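Local coordinates for protein peptidoglycan D,D-transpeptidase PbpA (Mycobacterium tuberculosis, PDB 3UPO) that probably catalyses the transpeptidation that cross-links cell-wall peptidoglycan, and here holds a ring-opened penicillin G bound covalently in its active site, at residues Tyr189-Thr194 / Val313-Leu318; Lys196-Ala201 / Ser271-Phe276; Val390-Lys395 / Ala416-Gln421. All blocks are in the same frame, centred on the assembly; numbering follows the deposited sequence.

Contact 1 of 3, residues Tyr189-Thr194 / Val313-Leu318; sequences YPPGST and VALTPL. With PNM (open form - penicillin g), chain C.
Tyr189 and Leu315 hold the two segments together by a reciprocal pair of backbone bonds: Tyr189 N donates to Leu315 O at 2.8 Å, and Leu315 N returns the bond to Tyr189 O. It is a single antiparallel bridge; no second one follows, although Pro190 CA makes a CA-H...O contact with Val313 O. The phenol of Tyr189 leaves the bridge with CG opposite its own carbonyl carbon (chi1 -52°), which brings the ring edge, not a face, to Pro317, with CE2 lying 4.3 Å from Pro317 CD. Beyond the contact, that ring meets His411 edge to face.

Segment 189-194 carries Ser193, the serine of what fits the SxxK motif of the penicillin-binding transpeptidases. Ser193 is acylated, with OG bonded to PNM C7, while Ser193 N donates to the carbonyl oxygen of the acyl ester, PNM O8, at 2.8 Å. This is one arm of an oxyanion hole that Thr398 N probably completes.

Pro191 does most of the apolar work. Its ring crosses the valine and leucine side chains at about a right angle, CG meeting Val313 CG1 at 3.5 Å. That methyl is placed for the touch by a chi1 of -167°, opposite the backbone N. The same ring reaches both branches of Leu315: CG approaches Leu315 CD1 and CB approaches Leu315 CD2, each at 4.0 Å. Thr194 OG1 turns back to Pro191 O at 2.8 Å, approaching from above the carbonyl plane.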
loop_
_atom_site.group_PDB
_atom_site.type_symbol
_atom_site.label_atom_id
_atom_site.label_comp_id
_atom_site.label_asym_id
_atom_site.label_seq_id
_atom_site.Cartn_x
_atom_site.Cartn_y
_atom_site.Cartn_z
ATOM N N TYR A 189 5.875 -5.593 -6.356
ATOM C CA TYR A 189 6.407 -4.905 -7.533
ATOM C C TYR A 189 7.762 -4.315 -7.167
ATOM O O TYR A 189 7.975 -3.930 -6.011
ATOM C CB TYR A 189 5.495 -3.745 -7.931
ATOM C CG TYR A 189 4.037 -4.102 -8.098
ATOM C CD1 TYR A 189 3.525 -4.411 -9.350
ATOM C CD2 TYR A 189 3.158 -4.092 -7.007
ATOM C CE1 TYR A 189 2.173 -4.737 -9.521
ATOM C CE2 TYR A 189 1.809 -4.418 -7.165
ATOM C CZ TYR A 189 1.326 -4.733 -8.435
ATOM O OH TYR A 189 -0.001 -5.048 -8.620
ATOM N N PRO A 190 8.670 -4.209 -8.157
ATOM C CA PRO A 190 9.899 -3.446 -7.944
ATOM C C PRO A 190 9.534 -2.040 -7.463
ATOM O O PRO A 190 8.673 -1.399 -8.059
ATOM C CB PRO A 190 10.570 -3.429 -9.332
ATOM C CG PRO A 190 9.471 -3.870 -10.337
ATOM C CD PRO A 190 8.578 -4.780 -9.524
ATOM N N PRO A 191 10.121 -1.596 -6.330
ATOM C CA PRO A 191 9.879 -0.250 -5.804
ATOM C C PRO A 191 10.604 0.865 -6.581
ATOM O O PRO A 191 10.248 2.035 -6.445
ATOM C CB PRO A 191 10.452 -0.332 -4.385
ATOM C CG PRO A 191 11.539 -1.334 -4.476
ATOM C CD PRO A 191 11.023 -2.372 -5.455
ATOM N N GLY A 192 11.625 0.504 -7.357
ATOM C CA GLY A 192 12.464 1.485 -8.014
ATOM C C GLY A 192 13.069 2.458 -7.004
ATOM O O GLY A 192 13.525 2.051 -5.934
ATOM N N SER A 193 13.033 3.750 -7.320
ATOM C CA SER A 193 13.782 4.730 -6.538
ATOM C C SER A 193 13.168 5.121 -5.212
ATOM O O SER A 193 13.788 5.860 -4.450
ATOM C CB SER A 193 14.091 5.985 -7.361
ATOM O OG SER A 193 14.844 5.646 -8.505
ATOM N N THR A 194 11.961 4.649 -4.921
ATOM C CA THR A 194 11.453 4.788 -3.557
ATOM C C THR A 194 12.416 4.060 -2.596
ATOM O O THR A 194 12.537 4.425 -1.443
ATOM C CB THR A 194 10.008 4.252 -3.405
ATOM O OG1 THR A 194 9.953 2.881 -3.819
ATOM C CG2 THR A 194 9.009 5.099 -4.227
ATOM N N VAL A 313 14.325 -6.746 -5.830
ATOM C CA VAL A 313 13.533 -6.029 -4.831
ATOM C C VAL A 313 12.083 -5.957 -5.310
ATOM O O VAL A 313 11.824 -5.657 -6.485
ATOM C CB VAL A 313 14.088 -4.608 -4.549
ATOM C CG1 VAL A 313 13.447 -4.027 -3.306
ATOM C CG2 VAL A 313 15.587 -4.652 -4.374
ATOM N N ALA A 314 11.155 -6.233 -4.392
ATOM C CA ALA A 314 9.758 -6.441 -4.713
ATOM C C ALA A 314 8.978 -6.189 -3.457
ATOM O O ALA A 314 9.134 -6.900 -2.456
ATOM C CB ALA A 314 9.513 -7.871 -5.208
ATOM N N LEU A 315 8.136 -5.168 -3.508
ATOM C CA LEU A 315 7.394 -4.736 -2.345
ATOM C C LEU A 315 5.906 -4.673 -2.687
ATOM O O LEU A 315 5.542 -4.412 -3.842
ATOM C CB LEU A 315 7.853 -3.329 -1.931
ATOM C CG LEU A 315 9.048 -3.086 -1.002
ATOM C CD1 LEU A 315 10.341 -3.695 -1.491
ATOM C CD2 LEU A 315 9.223 -1.592 -0.754
ATOM N N THR A 316 5.062 -4.871 -1.672
ATOM C CA THR A 316 3.653 -4.496 -1.770
ATOM C C THR A 316 3.505 -2.990 -1.547
ATOM O O THR A 316 4.334 -2.356 -0.867
ATOM C CB THR A 316 2.747 -5.248 -0.732
ATOM O OG1 THR A 316 3.068 -4.802 0.583
ATOM C CG2 THR A 316 2.889 -6.766 -0.823
ATOM N N PRO A 317 2.461 -2.388 -2.133
ATOM C CA PRO A 317 2.181 -0.993 -1.820
ATOM C C PRO A 317 1.990 -0.744 -0.338
ATOM O O PRO A 317 2.381 0.323 0.158
ATOM C CB PRO A 317 0.895 -0.719 -2.604
ATOM C CG PRO A 317 1.030 -1.668 -3.796
ATOM C CD PRO A 317 1.548 -2.909 -3.167
ATOM N N LEU A 318 1.371 -1.697 0.357
ATOM C CA LEU A 318 1.281 -1.638 1.818
ATOM C C LEU A 318 2.669 -1.539 2.470
ATOM O O LEU A 318 2.874 -0.642 3.238
ATOM C CB LEU A 318 0.470 -2.812 2.416
ATOM C CG LEU A 318 0.456 -2.888 3.969
ATOM C CD1 LEU A 318 -0.109 -1.623 4.615
ATOM C CD2 LEU A 318 -0.302 -4.112 4.484
HETATM O O8 PNM C . 12.975 5.220 -9.749
HETATM C C7 PNM C . 14.161 5.562 -9.710
HETATM N N4 PNM C . 13.935 7.965 -10.004
HETATM C C3 PNM C . 12.763 8.386 -10.734
HETATM C C11 PNM C . 11.786 9.060 -9.826
HETATM O O13 PNM C . 10.572 8.964 -10.103
HETATM O O12 PNM C . 12.232 9.673 -8.829
HETATM C C2 PNM C . 13.283 9.234 -11.913
HETATM C C10 PNM C . 12.347 9.176 -13.114
HETATM C C9 PNM C . 13.531 10.696 -11.548
HETATM S S1 PNM C . 14.806 8.451 -12.357
HETATM C C5 PNM C . 15.013 7.520 -10.852
HETATM C C6 PNM C . 14.906 5.990 -10.961
HETATM N N14 PNM C . 14.160 5.495 -12.101
HETATM C C15 PNM C . 14.649 5.427 -13.469
HETATM O O16 PNM C . 16.053 5.255 -13.459
HETATM C C17 PNM C . 13.914 4.332 -14.267
HETATM C C18 PNM C . 14.870 3.236 -14.675
HETATM C C19 PNM C . 15.431 3.250 -15.957
HETATM C C20 PNM C . 16.331 2.232 -16.313
HETATM C C21 PNM C . 16.674 1.216 -15.409
HETATM C C22 PNM C . 16.113 1.209 -14.128
HETATM C C23 PNM C . 15.208 2.218 -13.763
#

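Contact 2 of 3, residues Lys196-Ala201 / Ser271-Phe276; sequences KVITTA and SMARAF
Ile198 and Phe276 make the CH-pi contact at the heart of this helix pair. The delta methyl of Ile198 sits over one face of the phenyl ring, CD1 being 3.8 Å from the ring centroid and displaced toward the CD2 side of the rim. The torsions of both residues place it there: Ile198 CG1 stands opposite its carbonyl carbon (chi1 -55°) and the chain then folds again at chi2, while Phe276 also sets its ring opposite its carbonyl carbon, beside its own backbone N. The two side chains run past one another in opposite directions.

Aliphatic and thioether contacts lie beside it. Ile198 CG2, the other branch, lies 4.0 Å from Met272 CG and also nears Ala273 CB. Ala201 CB points at the partner helix and packs on Met272 CG at 4.0 Å, with SD close by; it meets the Phe276 ring at CE2 obliquely.

Here helix 196-205, the buried helix that opens with the SxxK lysine of this transpeptidase family, is crossed by the end of helix 266-275 at 118°, with the short axes 9.4 Å apart. Phe276, the first residue beyond helical geometry, is also packed against Ile323 of helix 317-328.

Carbon-to-carbonyl approaches form a third group. Met272, bent at chi2 and chi3, brings CG to 3.6 Å from Ile198 O and curls its terminal CE to 3.5 Å from Ala201 O. Within the first helix, Lys196 O accepts both Thr200 N and Thr200 OG1, which come from opposite faces of its carbonyl plane.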
loop_
_atom_site.group_PDB
_atom_site.type_symbol
_atom_site.label_atom_id
_atom_site.label_comp_id
_atom_site.label_asym_id
_atom_site.label_seq_id
_atom_site.Cartn_x
_atom_site.Cartn_y
_atom_site.Cartn_z
ATOM N N LYS A 196 15.538 4.117 -2.557
ATOM C CA LYS A 196 16.634 4.994 -2.164
ATOM C C LYS A 196 16.480 5.415 -0.704
ATOM O O LYS A 196 17.452 5.786 -0.061
ATOM C CB LYS A 196 16.754 6.199 -3.110
ATOM C CG LYS A 196 17.265 5.796 -4.490
ATOM C CD LYS A 196 17.231 6.951 -5.459
ATOM C CE LYS A 196 17.882 6.566 -6.781
ATOM N NZ LYS A 196 17.590 7.515 -7.885
ATOM N N VAL A 197 15.263 5.320 -0.176
ATOM C CA VAL A 197 15.026 5.604 1.236
ATOM C C VAL A 197 15.772 4.583 2.095
ATOM O O VAL A 197 16.414 4.959 3.080
ATOM C CB VAL A 197 13.509 5.642 1.560
ATOM C CG1 VAL A 197 13.259 5.826 3.050
ATOM C CG2 VAL A 197 12.861 6.791 0.807
ATOM N N ILE A 198 15.728 3.312 1.671
ATOM C CA ILE A 198 16.376 2.207 2.372
ATOM C C ILE A 198 17.887 2.214 2.212
ATOM O O ILE A 198 18.608 1.945 3.165
ATOM C CB ILE A 198 15.819 0.818 1.927
ATOM C CG1 ILE A 198 14.297 0.773 2.106
ATOM C CG2 ILE A 198 16.517 -0.332 2.683
ATOM C CD1 ILE A 198 13.834 1.030 3.508
ATOM N N THR A 199 18.349 2.496 1.000
ATOM C CA THR A 199 19.777 2.650 0.714
ATOM C C THR A 199 20.384 3.802 1.516
ATOM O O THR A 199 21.447 3.657 2.138
ATOM C CB THR A 199 19.999 2.866 -0.786
ATOM O OG1 THR A 199 19.351 1.799 -1.500
ATOM C CG2 THR A 199 21.481 2.902 -1.130
ATOM N N THR A 200 19.694 4.932 1.540
ATOM C CA THR A 200 20.174 6.089 2.299
ATOM C C THR A 200 20.212 5.775 3.793
ATOM O O THR A 200 21.193 6.091 4.469
ATOM C CB THR A 200 19.294 7.318 2.036
ATOM O OG1 THR A 200 19.281 7.568 0.631
ATOM C CG2 THR A 200 19.831 8.539 2.760
ATOM N N ALA A 201 19.148 5.145 4.298
ATOM C CA ALA A 201 19.071 4.796 5.717
ATOM C C ALA A 201 20.197 3.846 6.084
ATOM O O ALA A 201 20.834 4.003 7.129
ATOM C CB ALA A 201 17.704 4.197 6.059
ATOM N N SER A 271 20.298 -5.992 5.970
ATOM C CA SER A 271 20.008 -5.672 7.350
ATOM C C SER A 271 19.013 -4.531 7.483
ATOM O O SER A 271 18.043 -4.637 8.236
ATOM C CB SER A 271 21.308 -5.345 8.087
ATOM O OG SER A 271 21.045 -5.160 9.460
ATOM N N MET A 272 19.224 -3.453 6.733
ATOM C CA MET A 272 18.340 -2.285 6.834
ATOM C C MET A 272 16.951 -2.604 6.284
ATOM O O MET A 272 15.944 -2.138 6.819
ATOM C CB MET A 272 18.941 -1.051 6.146
ATOM C CG MET A 272 18.119 0.217 6.313
ATOM S SD MET A 272 17.770 0.616 8.038
ATOM C CE MET A 272 19.366 1.241 8.590
ATOM N N ALA A 273 16.919 -3.393 5.216
ATOM C CA ALA A 273 15.660 -3.911 4.629
ATOM C C ALA A 273 14.861 -4.783 5.620
ATOM O O ALA A 273 13.682 -4.561 5.817
ATOM C CB ALA A 273 15.948 -4.675 3.307
ATOM N N ARG A 274 15.510 -5.752 6.263
ATOM C CA ARG A 274 14.878 -6.475 7.383
ATOM C C ARG A 274 14.310 -5.508 8.444
ATOM O O ARG A 274 13.186 -5.689 8.925
ATOM C CB ARG A 274 15.864 -7.458 8.041
ATOM C CG ARG A 274 16.360 -8.583 7.117
ATOM C CD ARG A 274 17.228 -9.603 7.883
ATOM N NE ARG A 274 18.613 -9.153 8.109
ATOM C CZ ARG A 274 19.639 -9.477 7.325
ATOM N NH1 ARG A 274 19.446 -10.241 6.252
ATOM N NH2 ARG A 274 20.861 -9.039 7.602
ATOM N N ALA A 275 15.078 -4.471 8.789
ATOM C CA ALA A 275 14.657 -3.512 9.807
ATOM C C ALA A 275 13.371 -2.786 9.432
ATOM O O ALA A 275 12.593 -2.426 10.313
ATOM C CB ALA A 275 15.775 -2.517 10.105
ATOM N N PHE A 276 13.160 -2.573 8.126
ATOM C CA PHE A 276 11.934 -1.967 7.592
ATOM C C PHE A 276 10.874 -3.000 7.143
ATOM O O PHE A 276 10.002 -2.677 6.329
ATOM C CB PHE A 276 12.255 -1.058 6.405
ATOM C CG PHE A 276 12.677 0.329 6.791
ATOM C CD1 PHE A 276 11.733 1.328 6.971
ATOM C CD2 PHE A 276 14.038 0.641 6.962
ATOM C CE1 PHE A 276 12.129 2.619 7.317
ATOM C CE2 PHE A 276 14.440 1.929 7.312
ATOM C CZ PHE A 276 13.487 2.915 7.497
#

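Contact 3 of 3, residues Val390-Lys395 / Ala416-Gln421; sequences VQIASK and AFAPAQ
Ala393 and Phe417 pair across an antiparallel beta hairpin, strands 393-399 and 411-418, which forms one edge of the five-stranded sheet of the transpeptidase domain. Each bonds the other: Ala393 N to Phe417 O at 3.0 Å, and Phe417 N to Ala393 O at 2.8 Å. Lys395, farther along the same strand, heads the KTG motif of this family and meets Ser252.

One face of the sheet carries Ala393 and Phe417. The Phe417 CG lies between the backbone N and the carbonyl carbon (chi1 65°), a crowded position that swings the ring back across the neighbouring strand. Ala393 CB then sits over one ring face, nearest CZ at 3.6 Å. On the other face Ser394 CB meets Ala416 CB in the non-hydrogen-bonded pair; the Ser394 hydroxyl itself is bound by Glu378.

Beyond the strands a cis peptide precedes Pro419, whose nitrogen has no hydrogen to offer Gln391. Ala420 N fills that place, bonding to Gln391 O at 2.8 Å, and Pro419 CA adds a CA-H...O contact to the same oxygen.

The side chain of Gln391 can be followed outward from here. From CB, the chain leaves opposite the backbone N (chi1 -172°) and runs extended. CG passes 4.0 Å from Ala420 CB, and CD stays beside that same methyl. The tip then crosses Gln421 obliquely, with the two amide planes 84° apart, although both glutamines also touch a crystal neighbour. Gln391 OE1 ends 3.4 Å from Gln421 CG.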
loop_
_atom_site.group_PDB
_atom_site.type_symbol
_atom_site.label_atom_id
_atom_site.label_comp_id
_atom_site.label_asym_id
_atom_site.label_seq_id
_atom_site.Cartn_x
_atom_site.Cartn_y
_atom_site.Cartn_z
ATOM N N VAL A 390 0.659 23.091 3.516
ATOM C CA VAL A 390 0.941 21.753 4.046
ATOM C C VAL A 390 2.282 21.245 3.512
ATOM O O VAL A 390 2.449 21.055 2.306
ATOM C CB VAL A 390 -0.182 20.728 3.734
ATOM C CG1 VAL A 390 0.222 19.344 4.188
ATOM C CG2 VAL A 390 -1.496 21.131 4.402
ATOM N N GLN A 391 3.227 21.039 4.424
ATOM C CA GLN A 391 4.546 20.512 4.095
ATOM C C GLN A 391 4.516 18.985 3.984
ATOM O O GLN A 391 4.212 18.292 4.961
ATOM C CB GLN A 391 5.546 20.935 5.173
ATOM C CG GLN A 391 7.006 20.614 4.882
ATOM C CD GLN A 391 7.915 21.137 5.990
ATOM O OE1 GLN A 391 7.838 20.682 7.135
ATOM N NE2 GLN A 391 8.772 22.108 5.655
ATOM N N ILE A 392 4.841 18.477 2.793
ATOM C CA ILE A 392 4.856 17.042 2.519
ATOM C C ILE A 392 6.281 16.525 2.399
ATOM O O ILE A 392 7.132 17.201 1.824
ATOM C CB ILE A 392 4.069 16.701 1.209
ATOM C CG1 ILE A 392 2.584 17.076 1.363
ATOM C CG2 ILE A 392 4.265 15.222 0.814
ATOM C CD1 ILE A 392 1.775 17.044 0.067
ATOM N N ALA A 393 6.530 15.328 2.939
ATOM C CA ALA A 393 7.790 14.605 2.733
ATOM C C ALA A 393 7.481 13.429 1.858
ATOM O O ALA A 393 6.504 12.728 2.113
ATOM C CB ALA A 393 8.355 14.114 4.043
ATOM N N SER A 394 8.304 13.191 0.842
ATOM C CA SER A 394 7.986 12.156 -0.121
ATOM C C SER A 394 9.209 11.611 -0.794
ATOM O O SER A 394 10.314 12.115 -0.603
ATOM C CB SER A 394 7.022 12.692 -1.189
ATOM O OG SER A 394 7.668 13.611 -2.063
ATOM N N LYS A 395 9.002 10.549 -1.565
ATOM C CA LYS A 395 9.988 10.056 -2.516
ATOM C C LYS A 395 9.237 9.427 -3.683
ATOM O O LYS A 395 8.379 8.550 -3.473
ATOM C CB LYS A 395 10.953 9.058 -1.875
ATOM C CG LYS A 395 12.072 8.586 -2.826
ATOM C CD LYS A 395 12.952 9.776 -3.295
ATOM C CE LYS A 395 13.968 9.384 -4.346
ATOM N NZ LYS A 395 13.402 9.428 -5.718
ATOM N N ALA A 416 4.875 8.927 0.686
ATOM C CA ALA A 416 4.878 10.244 1.302
ATOM C C ALA A 416 4.220 10.279 2.686
ATOM O O ALA A 416 3.468 9.375 3.064
ATOM C CB ALA A 416 4.185 11.261 0.369
ATOM N N PHE A 417 4.486 11.350 3.428
ATOM C CA PHE A 417 3.785 11.596 4.686
ATOM C C PHE A 417 3.658 13.098 4.977
ATOM O O PHE A 417 4.424 13.900 4.446
ATOM C CB PHE A 417 4.414 10.800 5.847
ATOM C CG PHE A 417 5.833 11.213 6.202
ATOM C CD1 PHE A 417 6.064 12.268 7.086
ATOM C CD2 PHE A 417 6.927 10.506 5.685
ATOM C CE1 PHE A 417 7.382 12.638 7.443
ATOM C CE2 PHE A 417 8.243 10.863 6.031
ATOM C CZ PHE A 417 8.473 11.927 6.910
ATOM N N ALA A 418 2.683 13.465 5.809
ATOM C CA ALA A 418 2.309 14.864 6.008
ATOM C C ALA A 418 1.422 15.060 7.246
ATOM O O ALA A 418 0.754 14.111 7.675
ATOM C CB ALA A 418 1.574 15.389 4.770
ATOM N N PRO A 419 1.445 16.271 7.850
ATOM C CA PRO A 419 2.463 17.329 7.673
ATOM C C PRO A 419 3.824 16.780 8.113
ATOM O O PRO A 419 3.884 16.043 9.100
ATOM C CB PRO A 419 2.014 18.424 8.642
ATOM C CG PRO A 419 0.562 18.177 8.877
ATOM C CD PRO A 419 0.386 16.679 8.792
ATOM N N ALA A 420 4.897 17.103 7.396
ATOM C CA ALA A 420 6.214 16.515 7.675
ATOM C C ALA A 420 6.693 16.649 9.115
ATOM O O ALA A 420 7.503 15.839 9.581
ATOM C CB ALA A 420 7.270 17.069 6.723
ATOM N N GLN A 421 6.191 17.660 9.819
ATOM C CA GLN A 421 6.706 17.998 11.156
ATOM C C GLN A 421 6.003 17.204 12.232
ATOM O O GLN A 421 6.611 16.860 13.251
ATOM C CB GLN A 421 6.518 19.478 11.465
ATOM C CG GLN A 421 7.078 20.417 10.444
ATOM C CD GLN A 421 8.553 20.667 10.649
ATOM O OE1 GLN A 421 9.391 19.855 10.230
ATOM N NE2 GLN A 421 8.885 21.800 11.285
#

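How the contacts relate
All three contacts belong to the transpeptidase domain, and each has a residue beside the ligand: Ser193, Lys196 and Lys395. Contacts 1 and 2 lie with centres 12 Å apart and follow directly in sequence, since the loop 189-194 runs into helix 196-205; the partner of contact 2 comes before 313-318 along the chain, so contact 1 encloses it. Contact 3 comes later, on the edge hairpin, about 19 Å between centres from either of the others. Lys395 is the meeting point: its CE touches Ser193 O at 3.5 Å, and its CB touches Val197 CG2. Helix start, lysine and sheet edge are thereby brought together around the acylated serine.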